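Local coordinates for protein alpha-L-rhamnosidase (Streptomyces avermitilis, PDB 3W5M) that hydrolyses terminal non-reducing alpha-L-rhamnose residues, releasing L-rhamnose from plant flavonoid glycosides such as naringin and rutin and from gum arabic, at residues L18-A23 and S106-G111; N334-G339 and T362-P367; G339-A344 and D477-I482; R396-A401 and A464-P469. One frame throughout, in Å; residues are numbered along the deposited sequence.

Interaction 1. Residues L18-A23 and S106-G111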
# COMPACT_ATOMS: atom_id res chain seq x y z
N LEU A 18 -9.49 -13.73 14.52
CA LEU A 18 -10.20 -13.10 15.62
C LEU A 18 -10.93 -11.89 15.06
O LEU A 18 -10.29 -10.92 14.62
CB LEU A 18 -9.20 -12.63 16.67
CG LEU A 18 -9.72 -11.90 17.92
CD1 LEU A 18 -10.36 -12.88 18.89
CD2 LEU A 18 -8.55 -11.23 18.63
N GLY A 19 -12.26 -11.93 15.10
CA GLY A 19 -13.06 -10.78 14.64
C GLY A 19 -13.43 -10.92 13.16
O GLY A 19 -13.22 -10.00 12.38
N LEU A 20 -13.96 -12.07 12.79
CA LEU A 20 -14.28 -12.41 11.40
C LEU A 20 -15.79 -12.25 11.24
O LEU A 20 -16.56 -12.91 11.95
CB LEU A 20 -13.85 -13.84 11.09
CG LEU A 20 -14.04 -14.35 9.66
CD1 LEU A 20 -13.05 -13.68 8.72
CD2 LEU A 20 -13.86 -15.86 9.59
N ASP A 21 -16.21 -11.42 10.29
CA ASP A 21 -17.63 -11.13 10.12
C ASP A 21 -18.37 -11.92 9.03
O ASP A 21 -19.58 -11.76 8.90
CB ASP A 21 -17.87 -9.61 9.97
CG ASP A 21 -17.87 -8.88 11.33
OD1 ASP A 21 -17.93 -9.56 12.37
OD2 ASP A 21 -17.80 -7.63 11.35
N ALA A 22 -17.67 -12.78 8.29
CA ALA A 22 -18.29 -13.60 7.23
C ALA A 22 -19.47 -14.41 7.79
O ALA A 22 -19.35 -15.03 8.86
CB ALA A 22 -17.26 -14.53 6.60
N ALA A 23 -20.62 -14.38 7.11
CA ALA A 23 -21.76 -15.22 7.50
C ALA A 23 -21.48 -16.72 7.28
O ALA A 23 -21.95 -17.61 8.04
CB ALA A 23 -23.03 -14.79 6.76
N SER A 106 -9.65 -26.35 16.32
CA SER A 106 -9.21 -24.99 16.05
C SER A 106 -10.41 -24.06 16.29
O SER A 106 -11.45 -24.52 16.75
CB SER A 106 -8.68 -24.86 14.62
OG SER A 106 -8.06 -23.57 14.46
N TRP A 107 -10.27 -22.77 16.00
CA TRP A 107 -11.39 -21.88 16.25
C TRP A 107 -11.34 -20.65 15.34
O TRP A 107 -10.28 -20.31 14.78
CB TRP A 107 -11.43 -21.45 17.74
CG TRP A 107 -10.17 -20.77 18.26
CD1 TRP A 107 -9.14 -21.36 18.97
CD2 TRP A 107 -9.83 -19.37 18.14
NE1 TRP A 107 -8.18 -20.41 19.27
CE2 TRP A 107 -8.58 -19.19 18.78
CE3 TRP A 107 -10.45 -18.25 17.55
CZ2 TRP A 107 -7.94 -17.94 18.85
CZ3 TRP A 107 -9.81 -17.01 17.61
CH2 TRP A 107 -8.56 -16.87 18.26
N TRP A 108 -12.51 -20.03 15.15
CA TRP A 108 -12.56 -18.63 14.69
C TRP A 108 -13.50 -17.88 15.61
O TRP A 108 -14.32 -18.49 16.29
CB TRP A 108 -12.99 -18.52 13.22
CG TRP A 108 -14.48 -18.65 12.95
CD1 TRP A 108 -15.39 -17.64 12.85
CD2 TRP A 108 -15.20 -19.87 12.72
NE1 TRP A 108 -16.64 -18.15 12.58
CE2 TRP A 108 -16.55 -19.52 12.49
CE3 TRP A 108 -14.83 -21.23 12.67
CZ2 TRP A 108 -17.54 -20.47 12.21
CZ3 TRP A 108 -15.81 -22.17 12.40
CH2 TRP A 108 -17.15 -21.79 12.17
N GLU A 109 -13.36 -16.57 15.67
CA GLU A 109 -14.23 -15.77 16.51
C GLU A 109 -14.86 -14.66 15.69
O GLU A 109 -14.17 -13.90 15.01
CB GLU A 109 -13.45 -15.22 17.72
CG GLU A 109 -14.33 -14.47 18.72
CD GLU A 109 -13.56 -14.00 19.95
OE1 GLU A 109 -12.85 -14.83 20.55
OE2 GLU A 109 -13.67 -12.81 20.33
N THR A 110 -16.19 -14.55 15.76
CA THR A 110 -16.89 -13.49 15.05
C THR A 110 -16.65 -12.15 15.71
O THR A 110 -16.43 -12.04 16.95
CB THR A 110 -18.40 -13.78 14.94
OG1 THR A 110 -18.96 -13.91 16.25
CG2 THR A 110 -18.62 -15.06 14.18
N GLY A 111 -16.70 -11.10 14.89
CA GLY A 111 -16.74 -9.75 15.42
C GLY A 111 -18.16 -9.28 15.71
O GLY A 111 -19.05 -10.08 16.06
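Glu109 O is the polar hub between residues 18-23 and 106-111, since it accepts two backbone N-H groups at once. Gly19 N approaches Glu109 O at 2.7 Å, tilted 32° from its carbonyl plane, whereas Leu20 N lies in that plane, 2.9 Å from Glu109 O. Two successive amides can share one oxygen because the chain turns a corner at Gly19, whose positive phi of 92° suits glycine. Further on, Leu20 O receives a CA-H...O contact from Thr110 CA at 3.2 Å and a weak hydrogen bond from Gly111 N.

Side-chain packing flanks this corner. Leu18, with CG anti to its backbone N (chi1 179°), runs alongside Glu109 and sets CD1 beside the carboxylate, 3.6 Å from Glu109 CD. Leu20 CD2 makes an apolar contact with Trp108 CD1 at 4.0 Å.

Both carboxylates also have partners beyond the two segments: Glu109 makes salt bridges to Arg85 and to Arg320 of strand 316-326, and Asp21 OD2 bonds to Tyr356 OH of strand 353-360. A methyl beside a doubly paired carboxylate would probably limit its access to water, and the contact joins a chain corner to edge strand 106-110 while orienting acids toward strands 316-326 and 353-360.

Interaction 2. Residues N334-G339 and T362-P367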
# COMPACT_ATOMS: atom_id res chain seq x y z
N ASN A 334 -3.91 0.42 30.09
CA ASN A 334 -3.17 0.18 31.36
C ASN A 334 -1.68 0.07 31.14
O ASN A 334 -1.05 -0.92 31.54
CB ASN A 334 -3.72 -1.07 32.05
CG ASN A 334 -5.17 -0.91 32.45
OD1 ASN A 334 -5.97 -1.86 32.36
ND2 ASN A 334 -5.53 0.29 32.88
N GLY A 335 -1.13 1.06 30.45
CA GLY A 335 0.31 1.19 30.23
C GLY A 335 0.94 0.27 29.20
O GLY A 335 2.15 0.19 29.15
N ARG A 336 0.14 -0.40 28.38
CA ARG A 336 0.63 -1.37 27.41
C ARG A 336 -0.08 -1.11 26.08
O ARG A 336 -1.30 -1.00 26.03
CB ARG A 336 0.32 -2.79 27.91
CG ARG A 336 0.67 -3.90 26.94
CD ARG A 336 0.76 -5.25 27.64
NE ARG A 336 0.61 -6.37 26.70
CZ ARG A 336 1.62 -7.00 26.09
NH1 ARG A 336 2.88 -6.64 26.31
NH2 ARG A 336 1.37 -7.99 25.25
N ARG A 337 0.71 -0.98 25.01
CA ARG A 337 0.16 -0.82 23.67
C ARG A 337 -0.71 -2.01 23.30
O ARG A 337 -0.38 -3.15 23.62
CB ARG A 337 1.33 -0.72 22.71
CG ARG A 337 1.06 -0.02 21.41
CD ARG A 337 0.83 -1.05 20.36
NE ARG A 337 1.63 -0.78 19.17
CZ ARG A 337 1.19 -0.98 17.94
NH1 ARG A 337 -0.06 -1.43 17.74
NH2 ARG A 337 1.99 -0.73 16.92
N VAL A 338 -1.84 -1.78 22.61
CA VAL A 338 -2.74 -2.86 22.27
C VAL A 338 -2.37 -3.32 20.85
O VAL A 338 -2.36 -2.50 19.90
CB VAL A 338 -4.22 -2.39 22.28
CG1 VAL A 338 -5.14 -3.49 21.80
CG2 VAL A 338 -4.64 -1.89 23.67
N GLY A 339 -2.08 -4.62 20.72
CA GLY A 339 -1.77 -5.23 19.43
C GLY A 339 -0.43 -4.86 18.82
O GLY A 339 0.46 -4.33 19.49
N THR A 362 -7.78 -9.61 27.22
CA THR A 362 -8.15 -10.28 28.46
C THR A 362 -7.11 -10.05 29.57
O THR A 362 -7.48 -9.75 30.71
CB THR A 362 -8.36 -11.79 28.22
OG1 THR A 362 -9.39 -11.96 27.25
CG2 THR A 362 -8.81 -12.51 29.52
N SER A 363 -5.83 -10.16 29.23
CA SER A 363 -4.80 -10.13 30.29
C SER A 363 -4.34 -8.72 30.64
O SER A 363 -3.54 -8.54 31.58
CB SER A 363 -3.62 -11.04 29.93
OG SER A 363 -2.98 -10.57 28.76
N SER A 364 -4.87 -7.73 29.93
CA SER A 364 -4.57 -6.33 30.16
C SER A 364 -5.55 -5.62 31.07
O SER A 364 -5.21 -4.60 31.65
CB SER A 364 -4.48 -5.57 28.83
OG SER A 364 -3.14 -5.32 28.46
N VAL A 365 -6.77 -6.13 31.20
CA VAL A 365 -7.75 -5.43 32.04
C VAL A 365 -7.47 -5.72 33.51
O VAL A 365 -6.85 -6.74 33.81
CB VAL A 365 -9.21 -5.80 31.70
CG1 VAL A 365 -9.57 -5.33 30.30
CG2 VAL A 365 -9.43 -7.30 31.81
N ARG A 366 -7.93 -4.84 34.38
CA ARG A 366 -7.66 -4.91 35.83
C ARG A 366 -8.92 -4.78 36.66
O ARG A 366 -9.88 -4.12 36.22
CB ARG A 366 -6.74 -3.76 36.25
CG ARG A 366 -5.37 -3.76 35.61
CD ARG A 366 -4.60 -2.52 36.06
NE ARG A 366 -3.26 -2.50 35.46
CZ ARG A 366 -2.36 -1.54 35.63
NH1 ARG A 366 -2.60 -0.49 36.41
NH2 ARG A 366 -1.19 -1.64 35.02
N PRO A 367 -8.91 -5.36 37.87
CA PRO A 367 -9.92 -4.98 38.86
C PRO A 367 -9.66 -3.56 39.28
O PRO A 367 -8.51 -3.16 39.40
CB PRO A 367 -9.63 -5.92 40.05
CG PRO A 367 -8.24 -6.44 39.84
CD PRO A 367 -8.08 -6.49 38.34
O HOH W 1 -1.84 -3.89 30.62
O HOH W 2 -2.79 -3.52 26.59
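Asn334 and Arg366 form the close part of this contact, their side chains sliding past one another in opposite directions with flat groups stacked. The amide and guanidinium planes are only 18° apart. Asn334 CB sits 3.6 Å above the guanidinium plane of Arg366, offset toward its rim, and Asn334 CG lies 3.9 Å from Arg366 NE. Arg366 reaches this place with CG anti to its carbonyl carbon (chi1 -62°) and the chain extended from there to NE. Pro451 touches both side chains, so the stack has a third neighbour from a nearby loop.

The other half is looser and bridged by solvent. Ser364 OG approaches the edge of the Arg336 guanidinium group, but the nearest carbon, Arg336 CD, is 4.0 Å from it. Two waters fill the role of direct bonds: one donates to Asn334 O and lies 2.9 Å from Ser364 OG, the other donates to Arg336 O and lies 2.6 Å from the same Ser364 OG. One hydroxyl thus links two carbonyls of the facing chain.

Asn334 and Gly335, both at positive phi, make the type I' turn of the beta-hairpin between strands 328-333 and 336-337. An alanine in place of Asn334 would keep CB but would probably leave the Arg366 guanidinium without its flat amide neighbour and freer to turn. The chemistry is that of a surface contact: stacking of flat polar groups and water bridges, rather than direct bonds between charges, hold the hairpin tip beside the loop that leads into strand 368-377.

Interaction 3. Residues G339-A344 and D477-I482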
# COMPACT_ATOMS: atom_id res chain seq x y z
N GLY A 339 -2.08 -4.62 20.72
CA GLY A 339 -1.77 -5.23 19.43
C GLY A 339 -0.43 -4.86 18.82
O GLY A 339 0.46 -4.33 19.49
N ARG A 340 -0.26 -5.19 17.55
CA ARG A 340 0.99 -4.95 16.85
C ARG A 340 0.73 -4.40 15.45
O ARG A 340 1.55 -4.58 14.54
CB ARG A 340 1.82 -6.24 16.81
CG ARG A 340 1.06 -7.48 16.32
CD ARG A 340 1.88 -8.74 16.58
NE ARG A 340 1.47 -9.89 15.77
CZ ARG A 340 2.14 -10.30 14.71
NH1 ARG A 340 3.22 -9.65 14.31
NH2 ARG A 340 1.73 -11.36 14.05
N ASP A 341 -0.41 -3.75 15.27
CA ASP A 341 -0.76 -3.25 13.94
C ASP A 341 -0.11 -1.89 13.77
O ASP A 341 0.13 -1.19 14.75
CB ASP A 341 -2.28 -3.09 13.75
CG ASP A 341 -3.05 -4.42 13.75
OD1 ASP A 341 -2.45 -5.53 13.74
OD2 ASP A 341 -4.30 -4.34 13.70
N GLN A 342 0.14 -1.51 12.53
CA GLN A 342 0.65 -0.18 12.21
C GLN A 342 -0.36 0.47 11.26
O GLN A 342 -0.98 -0.23 10.46
CB GLN A 342 1.99 -0.31 11.49
CG GLN A 342 3.04 -1.13 12.24
CD GLN A 342 3.55 -0.42 13.49
OE1 GLN A 342 3.55 0.81 13.59
NE2 GLN A 342 3.99 -1.21 14.48
N LEU A 343 -0.47 1.80 11.33
CA LEU A 343 -1.34 2.53 10.38
C LEU A 343 -2.79 2.02 10.33
O LEU A 343 -3.41 2.01 9.27
CB LEU A 343 -0.70 2.51 8.98
CG LEU A 343 0.79 2.85 8.91
CD1 LEU A 343 1.26 2.65 7.47
CD2 LEU A 343 0.98 4.30 9.31
N ALA A 344 -3.33 1.59 11.48
CA ALA A 344 -4.70 1.07 11.55
C ALA A 344 -5.60 2.28 11.38
O ALA A 344 -5.31 3.32 11.95
CB ALA A 344 -4.95 0.43 12.91
N ASP A 477 -8.30 -7.50 4.76
CA ASP A 477 -6.89 -7.78 4.50
C ASP A 477 -6.12 -7.96 5.82
O ASP A 477 -6.64 -7.61 6.88
CB ASP A 477 -6.27 -6.65 3.65
CG ASP A 477 -6.52 -5.22 4.23
OD1 ASP A 477 -7.56 -4.88 4.88
OD2 ASP A 477 -5.62 -4.39 3.99
N GLY A 478 -4.91 -8.53 5.76
CA GLY A 478 -4.01 -8.54 6.93
C GLY A 478 -3.58 -7.15 7.29
O GLY A 478 -3.07 -6.43 6.45
N PRO A 479 -3.77 -6.76 8.56
CA PRO A 479 -3.30 -5.49 9.06
C PRO A 479 -1.82 -5.30 8.77
O PRO A 479 -1.06 -6.27 8.70
CB PRO A 479 -3.51 -5.64 10.57
CG PRO A 479 -4.72 -6.52 10.68
CD PRO A 479 -4.46 -7.55 9.61
N VAL A 480 -1.41 -4.07 8.51
CA VAL A 480 -0.01 -3.78 8.27
C VAL A 480 0.72 -4.03 9.60
O VAL A 480 0.27 -3.57 10.64
CB VAL A 480 0.15 -2.30 7.86
CG1 VAL A 480 1.63 -1.88 7.87
CG2 VAL A 480 -0.45 -2.07 6.46
N ARG A 481 1.82 -4.78 9.54
CA ARG A 481 2.62 -5.02 10.77
C ARG A 481 4.09 -4.99 10.39
O ARG A 481 4.42 -5.10 9.23
CB ARG A 481 2.27 -6.38 11.43
CG ARG A 481 0.82 -6.48 11.90
CD ARG A 481 0.50 -7.87 12.41
NE ARG A 481 -0.89 -7.86 12.79
CZ ARG A 481 -1.69 -8.91 12.80
NH1 ARG A 481 -1.24 -10.11 12.47
NH2 ARG A 481 -2.95 -8.73 13.15
N ILE A 482 4.96 -4.77 11.38
CA ILE A 482 6.42 -4.86 11.14
C ILE A 482 6.75 -6.33 10.91
O ILE A 482 6.39 -7.19 11.73
CB ILE A 482 7.21 -4.29 12.34
CG1 ILE A 482 6.89 -2.80 12.48
CG2 ILE A 482 8.73 -4.55 12.20
CD1 ILE A 482 7.35 -2.20 13.78
O HOH W 3 4.20 -4.19 14.16
O HOH W 4 -5.53 -6.73 14.15
O HOH W 5 -3.05 -1.88 9.52
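Gln342 N donates to Val480 O at 2.8 Å, tilted 30° from the carbonyl plane, the one direct backbone hydrogen bond between the loop 339-344 and the start of strand 480-493. Beside it, the Asp341 and Arg481 side chains lie next to each other, pointing the same way with their planes 18° apart. Arg481 grips a single oxygen side-on: its NE lies 3.0 Å from Asp341 OD1, nearly straight at 166°, and its NH2 reaches the syn lone pair of that same OD1 at 3.3 Å. Both bonds stay within the guanidinium plane. The extended chain of Arg481 carries NE alongside the Asp341 carboxylate.

Asp341 OD2 bonds to Tyr359 OH and to a water, while Pro479 CB packs 3.4 Å from Asp341 CG. Gln342 NE2 crosses toward Ile482 CD1 at 3.6 Å and shares another water with Arg340 O and Ile482 N. Arg481 CD lies over the centre of the Arg340 guanidinium in the conformer given; Arg340 has two, so this packing is doubtful.

An alanine in place of Arg481 would probably leave the charge of buried Asp341 without its cationic mate, with OD2 still held by Tyr359. The contact implies that a paired acid, one backbone bond and bridging waters join the loop after strand 336-337 to the start of strand 480-493, which pairs with strand 587-594 in the ten-stranded sheet.

Interaction 4. Residues R396-A401 and A464-P469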
# COMPACT_ATOMS: atom_id res chain seq x y z
N ARG A 396 -10.73 16.64 10.25
CA ARG A 396 -10.23 16.29 11.58
C ARG A 396 -10.37 14.80 11.76
O ARG A 396 -11.43 14.23 11.40
CB ARG A 396 -11.04 16.96 12.68
CG ARG A 396 -10.85 18.46 12.79
CD ARG A 396 -11.97 19.11 13.58
NE ARG A 396 -12.50 20.25 12.84
CZ ARG A 396 -13.49 20.17 11.95
NH1 ARG A 396 -14.06 19.00 11.69
NH2 ARG A 396 -13.92 21.25 11.31
N PRO A 397 -9.35 14.16 12.35
CA PRO A 397 -9.56 12.74 12.60
C PRO A 397 -10.46 12.40 13.79
O PRO A 397 -10.60 13.18 14.76
CB PRO A 397 -8.12 12.20 12.79
CG PRO A 397 -7.34 13.37 13.22
CD PRO A 397 -7.97 14.58 12.58
N ALA A 398 -11.05 11.22 13.72
CA ALA A 398 -11.96 10.75 14.73
C ALA A 398 -11.71 9.29 15.10
O ALA A 398 -11.25 8.51 14.27
CB ALA A 398 -13.42 10.95 14.26
N LEU A 399 -12.01 8.96 16.35
CA LEU A 399 -11.83 7.62 16.94
C LEU A 399 -13.17 6.98 17.29
O LEU A 399 -14.06 7.64 17.83
CB LEU A 399 -10.99 7.73 18.23
CG LEU A 399 -10.77 6.44 19.02
CD1 LEU A 399 -9.84 5.45 18.32
CD2 LEU A 399 -10.28 6.75 20.44
N LEU A 400 -13.29 5.67 17.07
CA LEU A 400 -14.41 4.89 17.58
C LEU A 400 -13.83 3.70 18.34
O LEU A 400 -13.02 2.93 17.80
CB LEU A 400 -15.31 4.42 16.41
CG LEU A 400 -16.63 3.74 16.80
CD1 LEU A 400 -17.59 4.80 17.33
CD2 LEU A 400 -17.23 3.04 15.60
N ALA A 401 -14.18 3.56 19.62
CA ALA A 401 -13.61 2.44 20.40
C ALA A 401 -14.65 1.84 21.36
O ALA A 401 -15.41 2.58 21.98
CB ALA A 401 -12.38 2.91 21.18
N ALA A 464 -17.38 14.03 16.86
CA ALA A 464 -16.84 14.26 15.54
C ALA A 464 -17.93 14.79 14.61
O ALA A 464 -19.10 14.44 14.75
CB ALA A 464 -16.31 12.96 14.99
N ASP A 465 -17.55 15.64 13.67
CA ASP A 465 -18.50 16.22 12.72
C ASP A 465 -18.30 15.60 11.35
O ASP A 465 -18.79 16.09 10.33
CB ASP A 465 -18.34 17.75 12.65
CG ASP A 465 -17.08 18.18 11.91
OD1 ASP A 465 -16.02 17.54 12.11
OD2 ASP A 465 -17.15 19.15 11.12
N ASN A 466 -17.56 14.50 11.35
CA ASN A 466 -17.27 13.70 10.18
C ASN A 466 -18.52 12.98 9.67
O ASN A 466 -19.34 12.48 10.45
CB ASN A 466 -16.21 12.64 10.54
CG ASN A 466 -14.99 13.23 11.28
OD1 ASN A 466 -15.11 14.06 12.18
ND2 ASN A 466 -13.80 12.76 10.92
N ASP A 467 -18.67 12.92 8.35
CA ASP A 467 -19.66 12.03 7.74
C ASP A 467 -19.43 10.61 8.27
O ASP A 467 -18.30 10.16 8.37
CB ASP A 467 -19.53 12.05 6.21
CG ASP A 467 -19.79 13.43 5.62
OD1 ASP A 467 -20.93 13.94 5.73
OD2 ASP A 467 -18.86 14.01 5.02
N VAL A 468 -20.52 9.93 8.62
CA VAL A 468 -20.46 8.57 9.11
C VAL A 468 -20.35 7.63 7.91
O VAL A 468 -21.18 7.71 6.99
CB VAL A 468 -21.74 8.21 9.92
CG1 VAL A 468 -21.70 6.76 10.36
CG2 VAL A 468 -21.90 9.12 11.14
N PRO A 469 -19.32 6.74 7.89
CA PRO A 469 -19.24 5.73 6.83
C PRO A 469 -20.50 4.91 6.78
O PRO A 469 -21.04 4.58 7.83
CB PRO A 469 -18.09 4.81 7.27
CG PRO A 469 -17.29 5.62 8.22
CD PRO A 469 -18.18 6.68 8.82
O HOH W 6 -13.83 15.96 9.99
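Asn466 reaches back to the carbonyl of Arg396, its ND2 donating to Arg396 O at 2.8 Å. Asn466 ND2 lies nearly along the C=O axis of Arg396 (C=O...N angle 172°). Close by, Ala398 CB packs against Ala464 CB at 3.6 Å, and Asn466 ND2 lies 3.8 Å from the same Ala398 CB.

Arg396 and Asp465 form a salt bridge, with the side chains crossing at about a right angle and their planes 61° apart. Arg396 NH1 is modelled 2.5 Å from Asp465 OD1, too short to be trusted in detail. Asp465 CG stands between its backbone N and carbonyl carbon (chi1 73°), which brings CG to the side of Arg396 NH1.

In the second shell, Arg396 NE is paired with Glu131, so its guanidinium group is held between two acids. A water accepts from Arg396 N and donates weakly to Asp465 OD1, and Tyr381 OH of helix 379-382 takes a weak bond from Asn466 ND2.

Ala398 begins strand 398-407, bonded through its backbone to Leu326 of strand 316-326 in the five-stranded sheet. Ala464 follows strand 459-463 of the seven-stranded sheet and touches Ser124 of strand 123-124, so the contact lies where a linking loop passes from one sheet to strand 471-474 of the other.

Overall arrangement
Interaction 1 comes first along the chain and belongs to the immunoglobulin-like N-terminal domain. The other three fall within the rhamnosidase N-terminal domain. Interactions 2 and 3 share Gly339 and touch through Arg337 NH2 and Gln342 NE2, though their centres lie about 18 Å apart, and their segments alternate along the chain. Interaction 4 is nested inside the loop closed by interaction 3, about 20 Å away between centres. Interaction 1 reaches strands 316-326 and 353-360 of the five-stranded sheet, to which strand 398-407 of interaction 4 also belongs. Together they exemplify how loops and strand ends tie the sheets of a multidomain glycosidase to one another, away from its annotated sugar and calcium sites.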